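Phosphoribulokinase (Rhodobacter sphaeroides, PDB 1A7J) catalyses the ATP-dependent phosphorylation of D-ribulose 5-phosphate to D-ribulose 1,5-bisphosphate in the Calvin cycle. Local coordinates at residues 43-55 and 67-80. Numbering follows the deposited sequence.
With SO4 (sulfate ion), chain B.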
loop_
_atom_site.group_PDB
_atom_site.type_symbol
_atom_site.label_atom_id
_atom_site.label_comp_id
_atom_site.label_asym_id
_atom_site.label_seq_id
_atom_site.Cartn_x
_atom_site.Cartn_y
_atom_site.Cartn_z
ATOM N N ALA A 43 -3.431 -4.547 10.106
ATOM C CA ALA A 43 -3.328 -4.515 11.542
ATOM C C ALA A 43 -3.919 -3.275 12.199
ATOM O O ALA A 43 -3.975 -3.197 13.423
ATOM C CB ALA A 43 -1.909 -4.652 11.925
ATOM N N PHE A 44 -4.259 -2.257 11.415
ATOM C CA PHE A 44 -4.803 -1.023 11.999
ATOM C C PHE A 44 -6.182 -0.654 11.501
ATOM O O PHE A 44 -6.529 0.526 11.454
ATOM C CB PHE A 44 -3.858 0.151 11.777
ATOM C CG PHE A 44 -2.594 0.049 12.545
ATOM C CD1 PHE A 44 -1.590 -0.812 12.134
ATOM C CD2 PHE A 44 -2.399 0.816 13.676
ATOM C CE1 PHE A 44 -0.407 -0.904 12.827
ATOM C CE2 PHE A 44 -1.218 0.727 14.379
ATOM C CZ PHE A 44 -0.219 -0.138 13.951
ATOM N N HIS A 45 -6.964 -1.663 11.126
ATOM C CA HIS A 45 -8.399 -1.491 10.957
ATOM C C HIS A 45 -9.009 -1.370 12.330
ATOM O O HIS A 45 -8.634 -2.101 13.232
ATOM C CB HIS A 45 -9.002 -2.694 10.247
ATOM C CG HIS A 45 -8.706 -2.749 8.783
ATOM N ND1 HIS A 45 -8.899 -3.886 8.035
ATOM C CD2 HIS A 45 -8.232 -1.816 7.931
ATOM C CE1 HIS A 45 -8.551 -3.657 6.781
ATOM N NE2 HIS A 45 -8.140 -2.402 6.693
ATOM N N ARG A 46 -9.954 -0.456 12.487
ATOM C CA ARG A 46 -10.639 -0.280 13.757
ATOM C C ARG A 46 -11.431 -1.527 14.175
ATOM O O ARG A 46 -11.477 -1.881 15.368
ATOM C CB ARG A 46 -11.565 0.939 13.687
ATOM C CG ARG A 46 -11.919 1.539 15.040
ATOM C CD ARG A 46 -11.870 3.064 15.013
ATOM N NE ARG A 46 -10.823 3.617 15.884
ATOM C CZ ARG A 46 -10.201 4.774 15.663
ATOM N NH1 ARG A 46 -10.421 5.445 14.537
ATOM N NH2 ARG A 46 -9.314 5.237 16.537
ATOM N N PHE A 47 -12.032 -2.213 13.204
ATOM C CA PHE A 47 -12.984 -3.274 13.521
ATOM C C PHE A 47 -12.563 -4.611 12.971
ATOM O O PHE A 47 -12.016 -4.701 11.870
ATOM C CB PHE A 47 -14.374 -2.932 12.988
ATOM C CG PHE A 47 -14.906 -1.619 13.463
ATOM C CD1 PHE A 47 -15.116 -1.399 14.820
ATOM C CD2 PHE A 47 -15.201 -0.599 12.559
ATOM C CE1 PHE A 47 -15.617 -0.189 15.271
ATOM C CE2 PHE A 47 -15.702 0.616 12.999
ATOM C CZ PHE A 47 -15.909 0.823 14.358
ATOM N N ASN A 48 -12.760 -5.640 13.790
ATOM C CA ASN A 48 -12.774 -7.030 13.339
ATOM C C ASN A 48 -13.996 -7.230 12.455
ATOM O O ASN A 48 -14.902 -6.384 12.442
ATOM C CB ASN A 48 -12.845 -7.981 14.541
ATOM C CG ASN A 48 -13.988 -7.647 15.492
ATOM O OD1 ASN A 48 -14.055 -6.550 16.045
ATOM N ND2 ASN A 48 -14.889 -8.596 15.685
ATOM N N ARG A 49 -14.060 -8.381 11.791
ATOM C CA ARG A 49 -15.093 -8.631 10.789
ATOM C C ARG A 49 -16.521 -8.355 11.302
ATOM O O ARG A 49 -17.227 -7.506 10.748
ATOM C CB ARG A 49 -14.968 -10.066 10.245
ATOM C CG ARG A 49 -15.434 -10.267 8.789
ATOM C CD ARG A 49 -15.309 -11.732 8.325
ATOM N NE ARG A 49 -14.087 -11.976 7.550
ATOM C CZ ARG A 49 -13.506 -13.166 7.397
ATOM N NH1 ARG A 49 -14.013 -14.259 7.962
ATOM N NH2 ARG A 49 -12.394 -13.265 6.683
ATOM N N ALA A 50 -16.893 -8.934 12.441
ATOM C CA ALA A 50 -18.270 -8.810 12.916
ATOM C C ALA A 50 -18.611 -7.368 13.191
ATOM O O ALA A 50 -19.602 -6.860 12.680
ATOM C CB ALA A 50 -18.473 -9.622 14.165
ATOM N N ASP A 51 -17.709 -6.684 13.891
ATOM C CA ASP A 51 -17.909 -5.294 14.282
ATOM C C ASP A 51 -18.136 -4.389 13.087
ATOM O O ASP A 51 -18.979 -3.479 13.119
ATOM C CB ASP A 51 -16.712 -4.802 15.087
ATOM C CG ASP A 51 -16.737 -5.282 16.520
ATOM O OD1 ASP A 51 -17.683 -6.017 16.885
ATOM O OD2 ASP A 51 -15.826 -4.918 17.292
ATOM N N MET A 52 -17.422 -4.678 12.008
ATOM C CA MET A 52 -17.483 -3.835 10.830
ATOM C C MET A 52 -18.735 -4.164 10.050
ATOM O O MET A 52 -19.484 -3.268 9.668
ATOM C CB MET A 52 -16.245 -4.055 9.968
ATOM C CG MET A 52 -16.291 -3.381 8.615
ATOM S SD MET A 52 -15.372 -1.838 8.524
ATOM C CE MET A 52 -16.086 -1.163 6.986
ATOM N N LYS A 53 -19.001 -5.459 9.904
ATOM C CA LYS A 53 -20.155 -5.937 9.148
ATOM C C LYS A 53 -21.382 -5.359 9.828
ATOM O O LYS A 53 -22.339 -4.925 9.178
ATOM C CB LYS A 53 -20.207 -7.475 9.164
ATOM C CG LYS A 53 -19.067 -8.180 8.391
ATOM C CD LYS A 53 -19.172 -8.020 6.849
ATOM C CE LYS A 53 -17.865 -8.385 6.110
ATOM N NZ LYS A 53 -17.693 -9.859 5.864
ATOM N N ALA A 54 -21.233 -5.158 11.132
ATOM C CA ALA A 54 -22.276 -4.586 11.960
ATOM C C ALA A 54 -22.270 -3.077 11.819
ATOM O O ALA A 54 -23.333 -2.465 11.649
ATOM C CB ALA A 54 -22.052 -4.983 13.404
ATOM N N GLU A 55 -21.069 -2.496 11.784
ATOM C CA GLU A 55 -20.933 -1.057 11.649
ATOM C C GLU A 55 -21.554 -0.573 10.351
ATOM O O GLU A 55 -22.101 0.522 10.303
ATOM C CB GLU A 55 -19.469 -0.659 11.695
ATOM C CG GLU A 55 -19.254 0.835 11.618
ATOM C CD GLU A 55 -19.708 1.558 12.860
ATOM O OE1 GLU A 55 -19.989 0.888 13.869
ATOM O OE2 GLU A 55 -19.732 2.797 12.856
ATOM N N PHE A 67 -19.571 4.337 4.108
ATOM C CA PHE A 67 -18.569 3.735 4.978
ATOM C C PHE A 67 -17.906 2.498 4.341
ATOM O O PHE A 67 -18.594 1.633 3.771
ATOM C CB PHE A 67 -19.195 3.359 6.313
ATOM C CG PHE A 67 -18.194 2.999 7.360
ATOM C CD1 PHE A 67 -17.270 3.940 7.797
ATOM C CD2 PHE A 67 -18.135 1.706 7.860
ATOM C CE1 PHE A 67 -16.306 3.603 8.698
ATOM C CE2 PHE A 67 -17.172 1.351 8.765
ATOM C CZ PHE A 67 -16.254 2.294 9.184
ATOM N N SER A 68 -16.573 2.438 4.414
ATOM C CA SER A 68 -15.817 1.272 3.957
ATOM C C SER A 68 -14.445 1.272 4.573
ATOM O O SER A 68 -14.041 2.267 5.171
ATOM C CB SER A 68 -15.664 1.284 2.439
ATOM O OG SER A 68 -14.958 2.434 2.000
ATOM N N HIS A 69 -13.683 0.231 4.253
ATOM C CA HIS A 69 -12.303 0.052 4.719
ATOM C C HIS A 69 -11.324 1.131 4.279
ATOM O O HIS A 69 -10.162 1.096 4.655
ATOM C CB HIS A 69 -11.773 -1.295 4.241
ATOM C CG HIS A 69 -11.992 -2.403 5.218
ATOM N ND1 HIS A 69 -12.559 -3.608 4.865
ATOM C CD2 HIS A 69 -11.760 -2.469 6.552
ATOM C CE1 HIS A 69 -12.677 -4.367 5.941
ATOM N NE2 HIS A 69 -12.198 -3.699 6.977
ATOM N N PHE A 70 -11.769 1.984 3.368
ATOM C CA PHE A 70 -10.997 3.100 2.870
ATOM C C PHE A 70 -11.153 4.325 3.772
ATOM O O PHE A 70 -10.226 5.136 3.879
ATOM C CB PHE A 70 -11.459 3.453 1.448
ATOM C CG PHE A 70 -10.995 2.482 0.378
ATOM C CD1 PHE A 70 -9.827 1.740 0.541
ATOM C CD2 PHE A 70 -11.684 2.390 -0.828
ATOM C CE1 PHE A 70 -9.346 0.923 -0.480
ATOM C CE2 PHE A 70 -11.214 1.578 -1.858
ATOM C CZ PHE A 70 -10.041 0.843 -1.683
ATOM N N SER A 71 -12.335 4.512 4.360
ATOM C CA SER A 71 -12.570 5.683 5.194
ATOM C C SER A 71 -11.575 5.689 6.356
ATOM O O SER A 71 -11.170 4.622 6.823
ATOM C CB SER A 71 -13.994 5.674 5.755
ATOM O OG SER A 71 -14.876 4.942 4.944
ATOM N N TYR A 72 -11.215 6.885 6.833
ATOM C CA TYR A 72 -10.364 7.050 8.024
ATOM C C TYR A 72 -11.014 6.511 9.305
ATOM O O TYR A 72 -10.319 6.120 10.245
ATOM C CB TYR A 72 -10.055 8.525 8.251
ATOM C CG TYR A 72 -9.454 9.266 7.079
ATOM C CD1 TYR A 72 -8.377 8.752 6.387
ATOM C CD2 TYR A 72 -9.884 10.542 6.751
ATOM C CE1 TYR A 72 -7.736 9.494 5.403
ATOM C CE2 TYR A 72 -9.254 11.283 5.776
ATOM C CZ TYR A 72 -8.179 10.758 5.099
ATOM O OH TYR A 72 -7.543 11.488 4.112
ATOM N N GLU A 73 -12.344 6.584 9.378
ATOM C CA GLU A 73 -13.059 6.201 10.590
ATOM C C GLU A 73 -12.936 4.714 10.808
ATOM O O GLU A 73 -13.155 4.228 11.908
ATOM C CB GLU A 73 -14.548 6.545 10.514
ATOM C CG GLU A 73 -14.866 7.918 9.994
ATOM C CD GLU A 73 -15.141 7.904 8.508
ATOM O OE1 GLU A 73 -16.118 7.242 8.077
ATOM O OE2 GLU A 73 -14.353 8.525 7.766
ATOM N N ALA A 74 -12.657 3.978 9.743
ATOM C CA ALA A 74 -12.562 2.534 9.864
ATOM C C ALA A 74 -11.138 2.098 10.156
ATOM O O ALA A 74 -10.803 0.937 9.953
ATOM C CB ALA A 74 -13.072 1.854 8.601
ATOM N N ASN A 75 -10.299 3.023 10.634
ATOM C CA ASN A 75 -8.897 2.684 10.856
ATOM C C ASN A 75 -8.275 3.341 12.079
ATOM O O ASN A 75 -8.448 4.524 12.324
ATOM C CB ASN A 75 -8.082 3.028 9.608
ATOM C CG ASN A 75 -8.389 2.110 8.451
ATOM O OD1 ASN A 75 -7.832 1.027 8.352
ATOM N ND2 ASN A 75 -9.332 2.513 7.598
ATOM N N GLU A 76 -7.463 2.577 12.785
ATOM C CA GLU A 76 -6.769 3.098 13.937
ATOM C C GLU A 76 -5.700 4.075 13.482
ATOM O O GLU A 76 -4.501 3.857 13.671
ATOM C CB GLU A 76 -6.146 1.944 14.722
ATOM C CG GLU A 76 -7.145 1.138 15.522
ATOM C CD GLU A 76 -8.034 2.011 16.391
ATOM O OE1 GLU A 76 -7.635 3.150 16.738
ATOM O OE2 GLU A 76 -9.133 1.562 16.758
ATOM N N LEU A 77 -6.126 5.183 12.904
ATOM C CA LEU A 77 -5.177 5.990 12.172
ATOM C C LEU A 77 -4.131 6.664 13.047
ATOM O O LEU A 77 -2.944 6.551 12.762
ATOM C CB LEU A 77 -5.908 7.016 11.303
ATOM C CG LEU A 77 -6.192 6.673 9.832
ATOM C CD1 LEU A 77 -5.874 7.886 8.986
ATOM C CD2 LEU A 77 -5.340 5.508 9.373
ATOM N N LYS A 78 -4.553 7.283 14.149
ATOM C CA LYS A 78 -3.620 8.036 14.998
ATOM C C LYS A 78 -2.718 7.143 15.846
ATOM O O LYS A 78 -1.668 7.577 16.315
ATOM C CB LYS A 78 -4.368 9.019 15.898
ATOM N N GLU A 79 -3.159 5.913 16.081
ATOM C CA GLU A 79 -2.285 4.899 16.638
ATOM C C GLU A 79 -1.177 4.604 15.641
ATOM O O GLU A 79 -0.004 4.595 16.010
ATOM C CB GLU A 79 -3.080 3.636 16.943
ATOM C CG GLU A 79 -3.263 3.367 18.425
ATOM C CD GLU A 79 -2.007 2.816 19.062
ATOM O OE1 GLU A 79 -1.604 1.696 18.682
ATOM O OE2 GLU A 79 -1.401 3.518 19.904
ATOM N N LEU A 80 -1.541 4.514 14.360
ATOM C CA LEU A 80 -0.566 4.301 13.293
ATOM C C LEU A 80 0.385 5.470 13.224
ATOM O O LEU A 80 1.589 5.272 13.092
ATOM C CB LEU A 80 -1.258 4.141 11.945
ATOM C CG LEU A 80 -0.332 4.108 10.728
ATOM C CD1 LEU A 80 0.489 2.876 10.822
ATOM C CD2 LEU A 80 -1.122 4.099 9.441
HETATM S S SO4 B . -14.695 -3.321 1.907
HETATM O O1 SO4 B . -15.304 -2.397 2.821
HETATM O O2 SO4 B . -13.472 -2.765 1.394
HETATM O O3 SO4 B . -14.416 -4.542 2.598
HETATM O O4 SO4 B . -15.587 -3.581 0.835
HETATM O O HOH W 1 -9.091 7.133 12.346
#
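His45 and Asn75 form a single backbone bridge, closed by two hydrogen bonds, Glu76 N to Phe44 O (2.6 Å) and Arg46 N to Ala74 O (3.0 Å). The imidazoles of His45 and His69 make an offset stack, planes 22° apart and centroids 4.1 Å apart, while Met52 SD lies over the other face of His69. At the His45 ring edge, CD2 meets Asn75 OD1 in plane; the Asn75 amide is steadied by its ND2, bonded to Ser71 O. An alanine in place of His45 would probably strip one face of His69 of its stacking partner and leave Asn75 OD1 without the ring edge it meets, with Met52 and the sulfate still on His69. Met52, bent at chi2 (100°), also brings CE obliquely against Phe67 CE2. Arg46 bends at chi2 and chi3 to set NH2 2.7 Å from Glu76 OE1 in a salt bridge, the two planes nearly perpendicular (82°). Leu80 CD1 sits over the centre of the Phe44 ring, and Trp118 meets that ring edge-to-face. His69 ND1 bonds sulfate O3 (3.1 Å), and Ser68 approaches Arg187 of the catalytic site. Within this P-loop kinase fold, related to adenylate kinase, the bridge joins the loops leading into helices 49-62 and 77-90 beside the catalytic site, where a sulfate, probably from the crystallisation liquor, is bound.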